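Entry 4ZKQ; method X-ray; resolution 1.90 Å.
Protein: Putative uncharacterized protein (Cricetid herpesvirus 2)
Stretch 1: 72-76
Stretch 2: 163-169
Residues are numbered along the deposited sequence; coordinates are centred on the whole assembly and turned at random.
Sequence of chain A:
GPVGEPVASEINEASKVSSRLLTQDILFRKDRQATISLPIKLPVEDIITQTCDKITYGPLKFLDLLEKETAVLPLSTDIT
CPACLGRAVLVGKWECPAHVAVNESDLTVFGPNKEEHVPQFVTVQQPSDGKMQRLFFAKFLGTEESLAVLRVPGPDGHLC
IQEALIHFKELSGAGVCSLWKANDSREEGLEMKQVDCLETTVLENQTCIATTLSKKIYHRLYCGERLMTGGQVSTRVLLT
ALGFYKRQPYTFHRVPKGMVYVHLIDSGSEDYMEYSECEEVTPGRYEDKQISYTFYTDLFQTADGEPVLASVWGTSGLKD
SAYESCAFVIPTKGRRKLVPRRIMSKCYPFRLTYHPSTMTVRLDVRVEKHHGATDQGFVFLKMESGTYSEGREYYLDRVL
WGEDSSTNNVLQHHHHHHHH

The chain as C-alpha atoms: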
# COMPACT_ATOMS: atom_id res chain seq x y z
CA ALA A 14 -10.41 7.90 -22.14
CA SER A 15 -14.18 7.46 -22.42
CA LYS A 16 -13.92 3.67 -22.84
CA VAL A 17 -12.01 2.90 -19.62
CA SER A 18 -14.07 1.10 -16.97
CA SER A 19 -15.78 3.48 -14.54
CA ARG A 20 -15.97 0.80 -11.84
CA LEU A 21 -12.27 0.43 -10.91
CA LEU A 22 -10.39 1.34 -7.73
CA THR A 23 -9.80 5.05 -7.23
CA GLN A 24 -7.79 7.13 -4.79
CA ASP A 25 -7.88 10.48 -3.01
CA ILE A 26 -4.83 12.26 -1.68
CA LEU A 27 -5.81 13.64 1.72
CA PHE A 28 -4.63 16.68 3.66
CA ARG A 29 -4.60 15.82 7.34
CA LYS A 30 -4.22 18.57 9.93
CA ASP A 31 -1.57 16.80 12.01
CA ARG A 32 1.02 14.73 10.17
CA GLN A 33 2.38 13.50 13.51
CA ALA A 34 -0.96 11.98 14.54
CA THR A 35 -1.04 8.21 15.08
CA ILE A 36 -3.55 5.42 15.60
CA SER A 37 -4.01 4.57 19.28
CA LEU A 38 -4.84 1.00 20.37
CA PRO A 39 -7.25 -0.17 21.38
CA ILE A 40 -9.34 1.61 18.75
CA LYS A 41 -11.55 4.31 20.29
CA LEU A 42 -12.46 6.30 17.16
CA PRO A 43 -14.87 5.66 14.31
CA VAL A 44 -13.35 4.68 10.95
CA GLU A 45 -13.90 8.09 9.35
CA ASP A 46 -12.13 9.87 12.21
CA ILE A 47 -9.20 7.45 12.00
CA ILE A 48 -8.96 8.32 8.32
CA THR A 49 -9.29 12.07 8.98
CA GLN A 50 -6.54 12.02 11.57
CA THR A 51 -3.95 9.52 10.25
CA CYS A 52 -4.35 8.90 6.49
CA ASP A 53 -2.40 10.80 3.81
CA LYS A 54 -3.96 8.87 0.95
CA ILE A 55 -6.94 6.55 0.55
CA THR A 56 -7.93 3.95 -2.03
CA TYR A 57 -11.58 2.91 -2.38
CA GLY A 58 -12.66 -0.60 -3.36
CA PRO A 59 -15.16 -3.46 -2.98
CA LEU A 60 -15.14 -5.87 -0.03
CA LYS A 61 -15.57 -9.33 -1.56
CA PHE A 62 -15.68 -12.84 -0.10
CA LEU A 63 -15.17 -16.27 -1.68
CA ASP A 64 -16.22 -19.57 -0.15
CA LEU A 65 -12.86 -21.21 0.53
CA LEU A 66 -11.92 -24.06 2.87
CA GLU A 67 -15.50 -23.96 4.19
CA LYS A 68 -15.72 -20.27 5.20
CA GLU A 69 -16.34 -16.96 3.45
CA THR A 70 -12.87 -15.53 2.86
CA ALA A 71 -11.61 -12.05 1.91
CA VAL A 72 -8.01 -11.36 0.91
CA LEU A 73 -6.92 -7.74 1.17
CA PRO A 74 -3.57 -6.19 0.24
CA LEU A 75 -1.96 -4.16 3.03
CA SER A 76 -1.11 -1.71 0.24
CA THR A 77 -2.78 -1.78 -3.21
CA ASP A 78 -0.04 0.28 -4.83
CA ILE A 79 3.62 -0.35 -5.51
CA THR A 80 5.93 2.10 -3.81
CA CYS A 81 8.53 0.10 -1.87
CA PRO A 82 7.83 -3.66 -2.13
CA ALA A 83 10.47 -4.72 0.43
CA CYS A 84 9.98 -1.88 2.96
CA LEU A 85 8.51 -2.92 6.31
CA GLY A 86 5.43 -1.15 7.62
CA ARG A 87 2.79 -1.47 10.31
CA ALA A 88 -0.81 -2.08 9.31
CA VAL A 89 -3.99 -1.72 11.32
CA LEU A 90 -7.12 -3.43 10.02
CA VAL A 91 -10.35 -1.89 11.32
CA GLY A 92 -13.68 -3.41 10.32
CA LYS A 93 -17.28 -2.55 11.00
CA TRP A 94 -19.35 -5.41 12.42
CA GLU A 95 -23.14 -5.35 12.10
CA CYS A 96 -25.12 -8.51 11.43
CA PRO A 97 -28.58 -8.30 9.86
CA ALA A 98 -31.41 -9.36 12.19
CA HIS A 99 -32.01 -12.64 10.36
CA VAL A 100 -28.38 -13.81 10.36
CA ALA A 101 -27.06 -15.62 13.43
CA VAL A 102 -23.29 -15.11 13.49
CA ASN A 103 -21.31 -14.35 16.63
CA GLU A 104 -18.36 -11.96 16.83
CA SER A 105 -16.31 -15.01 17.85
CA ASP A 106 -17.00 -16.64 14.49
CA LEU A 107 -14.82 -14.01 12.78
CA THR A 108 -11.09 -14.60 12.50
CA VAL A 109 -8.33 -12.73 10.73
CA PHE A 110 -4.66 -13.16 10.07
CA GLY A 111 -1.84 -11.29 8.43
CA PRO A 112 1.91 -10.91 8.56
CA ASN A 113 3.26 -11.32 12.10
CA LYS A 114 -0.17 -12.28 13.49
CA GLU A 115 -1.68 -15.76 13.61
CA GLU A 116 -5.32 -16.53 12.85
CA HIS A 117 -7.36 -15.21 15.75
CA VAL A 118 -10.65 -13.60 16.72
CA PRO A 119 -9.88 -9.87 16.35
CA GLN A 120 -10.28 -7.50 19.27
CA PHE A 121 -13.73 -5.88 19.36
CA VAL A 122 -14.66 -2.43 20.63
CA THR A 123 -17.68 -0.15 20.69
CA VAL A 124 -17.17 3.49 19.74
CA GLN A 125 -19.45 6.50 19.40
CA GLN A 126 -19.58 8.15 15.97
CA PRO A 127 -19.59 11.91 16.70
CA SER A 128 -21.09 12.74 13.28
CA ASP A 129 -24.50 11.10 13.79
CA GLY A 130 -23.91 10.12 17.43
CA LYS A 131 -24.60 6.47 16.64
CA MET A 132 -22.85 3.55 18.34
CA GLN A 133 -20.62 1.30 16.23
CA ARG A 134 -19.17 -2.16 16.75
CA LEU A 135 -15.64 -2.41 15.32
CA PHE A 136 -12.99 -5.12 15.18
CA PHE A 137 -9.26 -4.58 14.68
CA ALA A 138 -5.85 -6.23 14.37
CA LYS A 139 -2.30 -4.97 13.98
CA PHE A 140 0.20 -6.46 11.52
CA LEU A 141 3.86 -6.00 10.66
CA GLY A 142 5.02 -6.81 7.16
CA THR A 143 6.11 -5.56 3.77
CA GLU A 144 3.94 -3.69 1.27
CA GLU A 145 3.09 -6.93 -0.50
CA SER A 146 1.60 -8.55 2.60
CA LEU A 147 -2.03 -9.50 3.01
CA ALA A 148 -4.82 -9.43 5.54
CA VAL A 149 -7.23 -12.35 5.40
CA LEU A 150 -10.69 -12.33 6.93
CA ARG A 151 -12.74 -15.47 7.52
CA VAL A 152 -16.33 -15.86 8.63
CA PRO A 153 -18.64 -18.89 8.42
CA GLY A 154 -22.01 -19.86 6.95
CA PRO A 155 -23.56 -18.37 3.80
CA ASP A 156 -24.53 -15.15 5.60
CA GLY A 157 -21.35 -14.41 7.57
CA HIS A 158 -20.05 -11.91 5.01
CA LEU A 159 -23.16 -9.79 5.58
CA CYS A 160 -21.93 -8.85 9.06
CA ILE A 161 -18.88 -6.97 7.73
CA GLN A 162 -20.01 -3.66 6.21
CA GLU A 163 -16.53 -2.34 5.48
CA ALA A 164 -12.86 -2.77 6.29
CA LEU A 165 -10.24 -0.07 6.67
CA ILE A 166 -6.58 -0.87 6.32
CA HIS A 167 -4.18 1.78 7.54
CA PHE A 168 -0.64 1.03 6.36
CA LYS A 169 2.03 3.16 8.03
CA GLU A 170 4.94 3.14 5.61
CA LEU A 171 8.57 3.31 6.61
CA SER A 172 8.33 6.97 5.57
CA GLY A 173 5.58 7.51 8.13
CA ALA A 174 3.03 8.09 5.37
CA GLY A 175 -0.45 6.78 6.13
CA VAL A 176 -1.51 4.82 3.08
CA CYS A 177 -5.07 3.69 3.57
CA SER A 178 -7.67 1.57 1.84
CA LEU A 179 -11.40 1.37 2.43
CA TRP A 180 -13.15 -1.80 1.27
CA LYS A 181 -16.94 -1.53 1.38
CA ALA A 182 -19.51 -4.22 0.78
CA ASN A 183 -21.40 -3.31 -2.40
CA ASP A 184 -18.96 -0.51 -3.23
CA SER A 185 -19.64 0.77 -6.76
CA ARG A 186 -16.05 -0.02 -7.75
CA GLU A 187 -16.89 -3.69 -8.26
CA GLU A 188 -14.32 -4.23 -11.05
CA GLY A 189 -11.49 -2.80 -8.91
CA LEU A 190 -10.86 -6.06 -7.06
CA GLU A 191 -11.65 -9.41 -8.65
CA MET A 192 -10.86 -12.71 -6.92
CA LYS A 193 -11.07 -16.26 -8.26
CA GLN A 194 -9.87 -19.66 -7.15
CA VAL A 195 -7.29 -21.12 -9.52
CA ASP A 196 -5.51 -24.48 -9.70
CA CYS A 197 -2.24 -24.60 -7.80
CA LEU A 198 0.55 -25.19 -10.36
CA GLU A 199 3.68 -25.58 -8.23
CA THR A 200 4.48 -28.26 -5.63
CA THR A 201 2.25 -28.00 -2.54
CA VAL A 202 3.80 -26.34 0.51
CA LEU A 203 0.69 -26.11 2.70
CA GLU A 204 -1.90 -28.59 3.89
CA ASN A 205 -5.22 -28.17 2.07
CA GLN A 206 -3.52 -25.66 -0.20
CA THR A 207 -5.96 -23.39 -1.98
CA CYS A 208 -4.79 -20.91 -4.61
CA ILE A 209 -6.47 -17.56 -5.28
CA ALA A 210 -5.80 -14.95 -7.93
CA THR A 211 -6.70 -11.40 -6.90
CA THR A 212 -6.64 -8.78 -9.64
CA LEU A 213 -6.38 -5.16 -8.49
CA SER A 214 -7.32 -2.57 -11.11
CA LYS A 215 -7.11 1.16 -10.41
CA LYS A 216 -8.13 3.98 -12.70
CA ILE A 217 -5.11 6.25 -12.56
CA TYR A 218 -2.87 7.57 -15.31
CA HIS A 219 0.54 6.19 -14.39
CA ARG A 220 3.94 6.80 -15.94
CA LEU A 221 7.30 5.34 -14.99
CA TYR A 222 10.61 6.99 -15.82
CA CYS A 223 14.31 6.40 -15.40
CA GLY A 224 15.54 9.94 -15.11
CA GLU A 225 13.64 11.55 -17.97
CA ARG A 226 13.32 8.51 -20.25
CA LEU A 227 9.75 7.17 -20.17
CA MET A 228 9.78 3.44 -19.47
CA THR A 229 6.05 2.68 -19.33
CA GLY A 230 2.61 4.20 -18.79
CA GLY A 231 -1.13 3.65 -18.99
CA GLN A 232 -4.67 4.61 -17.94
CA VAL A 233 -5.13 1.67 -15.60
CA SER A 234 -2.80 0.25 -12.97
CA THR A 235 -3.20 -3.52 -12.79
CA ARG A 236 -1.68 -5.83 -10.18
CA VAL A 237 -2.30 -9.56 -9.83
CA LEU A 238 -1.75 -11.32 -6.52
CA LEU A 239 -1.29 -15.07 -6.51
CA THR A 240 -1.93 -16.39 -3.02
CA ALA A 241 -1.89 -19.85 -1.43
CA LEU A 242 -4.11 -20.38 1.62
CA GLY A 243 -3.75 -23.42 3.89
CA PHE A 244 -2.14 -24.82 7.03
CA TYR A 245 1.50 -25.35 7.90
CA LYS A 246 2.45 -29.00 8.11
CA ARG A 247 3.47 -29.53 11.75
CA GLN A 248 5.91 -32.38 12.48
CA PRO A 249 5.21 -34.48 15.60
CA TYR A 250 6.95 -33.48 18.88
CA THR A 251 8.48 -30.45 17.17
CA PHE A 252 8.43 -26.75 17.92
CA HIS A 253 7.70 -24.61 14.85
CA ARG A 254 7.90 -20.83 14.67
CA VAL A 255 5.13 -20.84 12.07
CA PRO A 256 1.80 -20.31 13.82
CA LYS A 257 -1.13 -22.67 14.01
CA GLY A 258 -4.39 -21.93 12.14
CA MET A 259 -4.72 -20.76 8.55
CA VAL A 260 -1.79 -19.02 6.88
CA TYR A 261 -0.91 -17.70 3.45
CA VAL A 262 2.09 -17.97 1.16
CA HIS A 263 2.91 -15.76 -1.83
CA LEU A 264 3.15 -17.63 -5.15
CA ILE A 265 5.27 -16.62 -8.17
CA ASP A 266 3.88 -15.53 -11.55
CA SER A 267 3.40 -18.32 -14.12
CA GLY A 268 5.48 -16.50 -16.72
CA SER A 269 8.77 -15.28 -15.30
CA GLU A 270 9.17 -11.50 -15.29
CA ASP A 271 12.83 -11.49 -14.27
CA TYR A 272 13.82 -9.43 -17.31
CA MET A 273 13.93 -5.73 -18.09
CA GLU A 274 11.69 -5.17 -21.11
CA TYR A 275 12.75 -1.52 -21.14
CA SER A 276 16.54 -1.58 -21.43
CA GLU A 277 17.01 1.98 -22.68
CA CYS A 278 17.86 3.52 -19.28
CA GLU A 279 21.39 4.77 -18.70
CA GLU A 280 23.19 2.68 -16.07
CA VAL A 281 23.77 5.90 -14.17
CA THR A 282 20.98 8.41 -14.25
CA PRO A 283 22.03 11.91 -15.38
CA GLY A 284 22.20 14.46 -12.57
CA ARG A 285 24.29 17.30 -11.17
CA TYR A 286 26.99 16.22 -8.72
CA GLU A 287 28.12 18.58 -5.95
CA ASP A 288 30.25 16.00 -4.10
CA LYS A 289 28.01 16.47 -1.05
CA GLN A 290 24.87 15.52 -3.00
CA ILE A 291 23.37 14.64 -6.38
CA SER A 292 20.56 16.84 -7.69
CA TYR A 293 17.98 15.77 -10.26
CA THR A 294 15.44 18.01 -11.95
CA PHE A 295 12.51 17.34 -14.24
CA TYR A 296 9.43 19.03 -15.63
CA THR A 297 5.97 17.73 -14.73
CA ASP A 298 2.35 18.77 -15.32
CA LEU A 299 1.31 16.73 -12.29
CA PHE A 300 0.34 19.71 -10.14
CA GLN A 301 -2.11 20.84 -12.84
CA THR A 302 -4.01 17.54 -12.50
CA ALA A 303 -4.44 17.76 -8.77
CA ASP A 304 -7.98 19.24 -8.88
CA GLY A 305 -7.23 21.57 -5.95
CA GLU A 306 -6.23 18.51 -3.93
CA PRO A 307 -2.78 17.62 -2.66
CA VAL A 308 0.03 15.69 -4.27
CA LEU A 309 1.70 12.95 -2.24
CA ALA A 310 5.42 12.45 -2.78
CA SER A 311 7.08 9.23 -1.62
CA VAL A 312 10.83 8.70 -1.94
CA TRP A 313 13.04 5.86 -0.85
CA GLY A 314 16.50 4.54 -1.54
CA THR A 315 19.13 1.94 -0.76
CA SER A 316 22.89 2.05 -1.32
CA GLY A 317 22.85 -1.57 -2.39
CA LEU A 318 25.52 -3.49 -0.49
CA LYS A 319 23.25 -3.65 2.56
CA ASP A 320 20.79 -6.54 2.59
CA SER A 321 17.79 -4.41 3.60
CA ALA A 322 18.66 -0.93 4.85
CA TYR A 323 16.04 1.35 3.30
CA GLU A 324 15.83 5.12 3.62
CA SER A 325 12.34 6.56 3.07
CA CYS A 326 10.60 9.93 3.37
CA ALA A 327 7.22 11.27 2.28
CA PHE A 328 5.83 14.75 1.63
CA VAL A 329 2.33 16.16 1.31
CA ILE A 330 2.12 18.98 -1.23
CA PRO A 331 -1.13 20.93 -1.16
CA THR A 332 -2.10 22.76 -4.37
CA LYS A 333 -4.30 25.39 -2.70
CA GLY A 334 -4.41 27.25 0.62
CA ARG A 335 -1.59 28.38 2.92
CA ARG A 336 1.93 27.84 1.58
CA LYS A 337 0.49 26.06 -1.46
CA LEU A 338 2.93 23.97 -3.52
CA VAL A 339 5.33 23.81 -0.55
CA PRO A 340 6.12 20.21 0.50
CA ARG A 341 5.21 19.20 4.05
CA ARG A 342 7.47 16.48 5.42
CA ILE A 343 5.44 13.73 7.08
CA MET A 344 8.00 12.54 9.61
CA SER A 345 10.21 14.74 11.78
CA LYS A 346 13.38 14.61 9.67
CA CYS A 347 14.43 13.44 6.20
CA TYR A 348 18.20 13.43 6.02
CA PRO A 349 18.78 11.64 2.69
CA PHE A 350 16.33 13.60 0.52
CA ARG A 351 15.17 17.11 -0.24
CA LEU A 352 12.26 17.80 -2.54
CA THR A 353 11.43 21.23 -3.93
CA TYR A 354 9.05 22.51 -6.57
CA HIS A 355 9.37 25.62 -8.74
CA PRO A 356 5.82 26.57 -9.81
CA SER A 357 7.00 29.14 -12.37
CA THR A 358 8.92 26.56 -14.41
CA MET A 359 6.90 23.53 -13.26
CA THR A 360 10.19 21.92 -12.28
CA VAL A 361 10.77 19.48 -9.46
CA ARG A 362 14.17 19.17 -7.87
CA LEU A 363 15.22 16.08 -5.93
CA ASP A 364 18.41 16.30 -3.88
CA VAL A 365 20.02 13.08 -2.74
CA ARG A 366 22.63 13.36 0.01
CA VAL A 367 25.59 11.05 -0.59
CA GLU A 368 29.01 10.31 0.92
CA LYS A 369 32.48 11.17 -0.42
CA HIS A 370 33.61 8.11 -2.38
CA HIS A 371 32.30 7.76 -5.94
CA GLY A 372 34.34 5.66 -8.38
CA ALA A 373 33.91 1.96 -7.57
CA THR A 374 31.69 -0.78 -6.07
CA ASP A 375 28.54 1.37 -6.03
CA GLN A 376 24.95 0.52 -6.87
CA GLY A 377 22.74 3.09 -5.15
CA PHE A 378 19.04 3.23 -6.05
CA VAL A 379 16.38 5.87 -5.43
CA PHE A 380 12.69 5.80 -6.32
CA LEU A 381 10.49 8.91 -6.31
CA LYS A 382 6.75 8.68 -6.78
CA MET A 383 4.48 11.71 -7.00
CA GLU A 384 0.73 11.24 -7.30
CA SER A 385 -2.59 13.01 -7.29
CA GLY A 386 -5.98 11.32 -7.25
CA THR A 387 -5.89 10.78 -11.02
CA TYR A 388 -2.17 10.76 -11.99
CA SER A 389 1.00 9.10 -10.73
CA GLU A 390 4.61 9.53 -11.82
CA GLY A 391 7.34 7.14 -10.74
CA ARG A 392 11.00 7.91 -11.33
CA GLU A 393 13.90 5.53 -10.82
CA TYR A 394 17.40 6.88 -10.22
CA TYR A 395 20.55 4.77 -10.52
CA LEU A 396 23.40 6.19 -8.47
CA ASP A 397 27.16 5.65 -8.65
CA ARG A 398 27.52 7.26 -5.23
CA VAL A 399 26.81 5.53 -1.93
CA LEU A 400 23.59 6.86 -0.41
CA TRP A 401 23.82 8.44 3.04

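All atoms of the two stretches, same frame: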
# COMPACT_ATOMS: atom_id res chain seq x y z
N VAL A 72 -9.46 -11.51 0.95
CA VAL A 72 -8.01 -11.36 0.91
C VAL A 72 -7.69 -9.95 0.47
O VAL A 72 -7.93 -9.57 -0.68
CB VAL A 72 -7.37 -12.38 -0.06
CG1 VAL A 72 -5.86 -12.18 -0.12
CG2 VAL A 72 -7.71 -13.81 0.38
N LEU A 73 -7.16 -9.16 1.40
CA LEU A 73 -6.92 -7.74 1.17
C LEU A 73 -5.42 -7.42 1.17
O LEU A 73 -4.68 -7.91 2.02
CB LEU A 73 -7.63 -6.92 2.24
CG LEU A 73 -9.13 -7.14 2.35
CD1 LEU A 73 -9.68 -6.42 3.55
CD2 LEU A 73 -9.85 -6.68 1.09
N PRO A 74 -4.97 -6.61 0.21
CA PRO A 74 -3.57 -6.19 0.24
C PRO A 74 -3.35 -5.14 1.32
O PRO A 74 -4.21 -4.28 1.49
CB PRO A 74 -3.36 -5.60 -1.15
CG PRO A 74 -4.69 -5.02 -1.49
CD PRO A 74 -5.70 -5.97 -0.90
N LEU A 75 -2.23 -5.19 2.03
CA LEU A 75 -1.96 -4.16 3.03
C LEU A 75 -1.68 -2.83 2.33
O LEU A 75 -1.97 -1.77 2.89
CB LEU A 75 -0.81 -4.57 3.96
CG LEU A 75 -1.10 -5.77 4.88
CD1 LEU A 75 -0.05 -5.86 5.98
CD2 LEU A 75 -2.49 -5.74 5.51
N SER A 76 -1.17 -2.89 1.10
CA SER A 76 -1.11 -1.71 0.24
C SER A 76 -1.48 -2.10 -1.20
O SER A 76 -0.89 -3.03 -1.74
CB SER A 76 0.30 -1.10 0.28
OG SER A 76 0.40 0.01 -0.59
N GLU A 163 -17.72 -2.90 6.11
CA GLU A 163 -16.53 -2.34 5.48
C GLU A 163 -15.29 -2.67 6.28
O GLU A 163 -15.37 -2.98 7.48
CB GLU A 163 -16.67 -0.83 5.32
CG GLU A 163 -16.59 -0.09 6.64
CD GLU A 163 -16.76 1.41 6.49
OE1 GLU A 163 -17.34 1.85 5.48
OE2 GLU A 163 -16.30 2.15 7.38
N ALA A 164 -14.14 -2.59 5.63
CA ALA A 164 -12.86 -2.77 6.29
C ALA A 164 -11.87 -1.70 5.86
O ALA A 164 -11.60 -1.51 4.67
CB ALA A 164 -12.32 -4.15 6.02
N LEU A 165 -11.34 -1.01 6.85
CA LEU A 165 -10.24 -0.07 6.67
C LEU A 165 -8.92 -0.76 6.92
O LEU A 165 -8.78 -1.48 7.91
CB LEU A 165 -10.40 1.11 7.64
CG LEU A 165 -9.20 2.06 7.78
CD1 LEU A 165 -9.00 2.86 6.50
CD2 LEU A 165 -9.37 2.97 8.98
N ILE A 166 -7.96 -0.54 6.03
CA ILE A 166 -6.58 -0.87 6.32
C ILE A 166 -5.77 0.42 6.30
O ILE A 166 -5.78 1.17 5.32
CB ILE A 166 -6.00 -1.88 5.32
CG1 ILE A 166 -6.72 -3.22 5.48
CG2 ILE A 166 -4.49 -2.05 5.55
CD1 ILE A 166 -6.40 -4.22 4.42
N HIS A 167 -5.12 0.69 7.42
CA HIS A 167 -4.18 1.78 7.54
C HIS A 167 -2.80 1.16 7.49
O HIS A 167 -2.47 0.35 8.35
CB HIS A 167 -4.39 2.56 8.84
CG HIS A 167 -3.46 3.71 9.00
ND1 HIS A 167 -2.12 3.54 9.34
CD2 HIS A 167 -3.63 5.04 8.85
CE1 HIS A 167 -1.54 4.72 9.40
NE2 HIS A 167 -2.43 5.65 9.10
N PHE A 168 -2.02 1.50 6.47
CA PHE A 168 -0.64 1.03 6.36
C PHE A 168 0.32 2.19 6.60
O PHE A 168 0.40 3.13 5.80
CB PHE A 168 -0.39 0.41 4.99
CG PHE A 168 0.95 -0.28 4.85
CD1 PHE A 168 1.15 -1.55 5.37
CD2 PHE A 168 1.99 0.34 4.20
CE1 PHE A 168 2.39 -2.18 5.24
CE2 PHE A 168 3.22 -0.28 4.07
CZ PHE A 168 3.42 -1.54 4.59
N LYS A 169 1.03 2.14 7.72
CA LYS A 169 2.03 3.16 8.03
C LYS A 169 3.35 2.74 7.40
O LYS A 169 3.99 1.79 7.85
CB LYS A 169 2.19 3.37 9.53
CG LYS A 169 3.05 4.59 9.83
CD LYS A 169 3.08 4.95 11.30
CE LYS A 169 3.56 6.39 11.47
NZ LYS A 169 3.61 6.80 12.90

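No hydrogen bond joins these two stretches; they meet through apolar side chains on the second strand packed against side chains and carbonyl oxygens of the first stretch, as layers of a core do. The strand axes approach to 9.3 Å and run in roughly the same direction, 33° apart, a spacing too wide for backbone pairing but right for aliphatic groups to fill. About 302 Å² is buried, both sides summed.

Ile 166 covers the most surface and sits at the centre of the contact. Its CA-to-CB bond points toward the first stretch, and with chi1 at m and chi2 at t its chain spreads over Leu 73, Pro 74 and Leu 75. Ile 166 CD1 lies 3.7 Å from Leu 73 CB and also 3.7 Å from Pro 74 O, while Ile 166 CG2 lies 3.7 Å from Leu 75 O; both CD1 (4.3 Å) and CG2 (4.2 Å) of Ile 166 lie close to Leu 75 CD2. A beta-branched residue suits this place: it is at ease in a strand and offers methyl groups in two directions.

Leu 75, just past the end of its strand, gives the next largest share. Its side chain leaves sideways, yet Leu 75 CB comes within 3.9 Å of Phe 168 CD1, and its carbonyl comes closer still: Leu 75 O is 3.4 Å from Phe 168 CB. The backbone here is therefore packing surface too. Phe 168, chi1 at t, brings a broad ring to the segment just past the strand, where the CA atoms of Leu 75 and Phe 168 are 6.3 Å apart.

The second strand follows the alternation rule. Ala 164, Ile 166 and Phe 168 point toward the partner; Leu 165 and His 167 point away, and His 167 NE2 is hydrogen-bonded elsewhere in the structure. Side-chain size grows along the inward row. At its small end, Leu 73 extends CD1 to 4.3 Å from Ala 164 CB, a larger side chain meeting a single methyl.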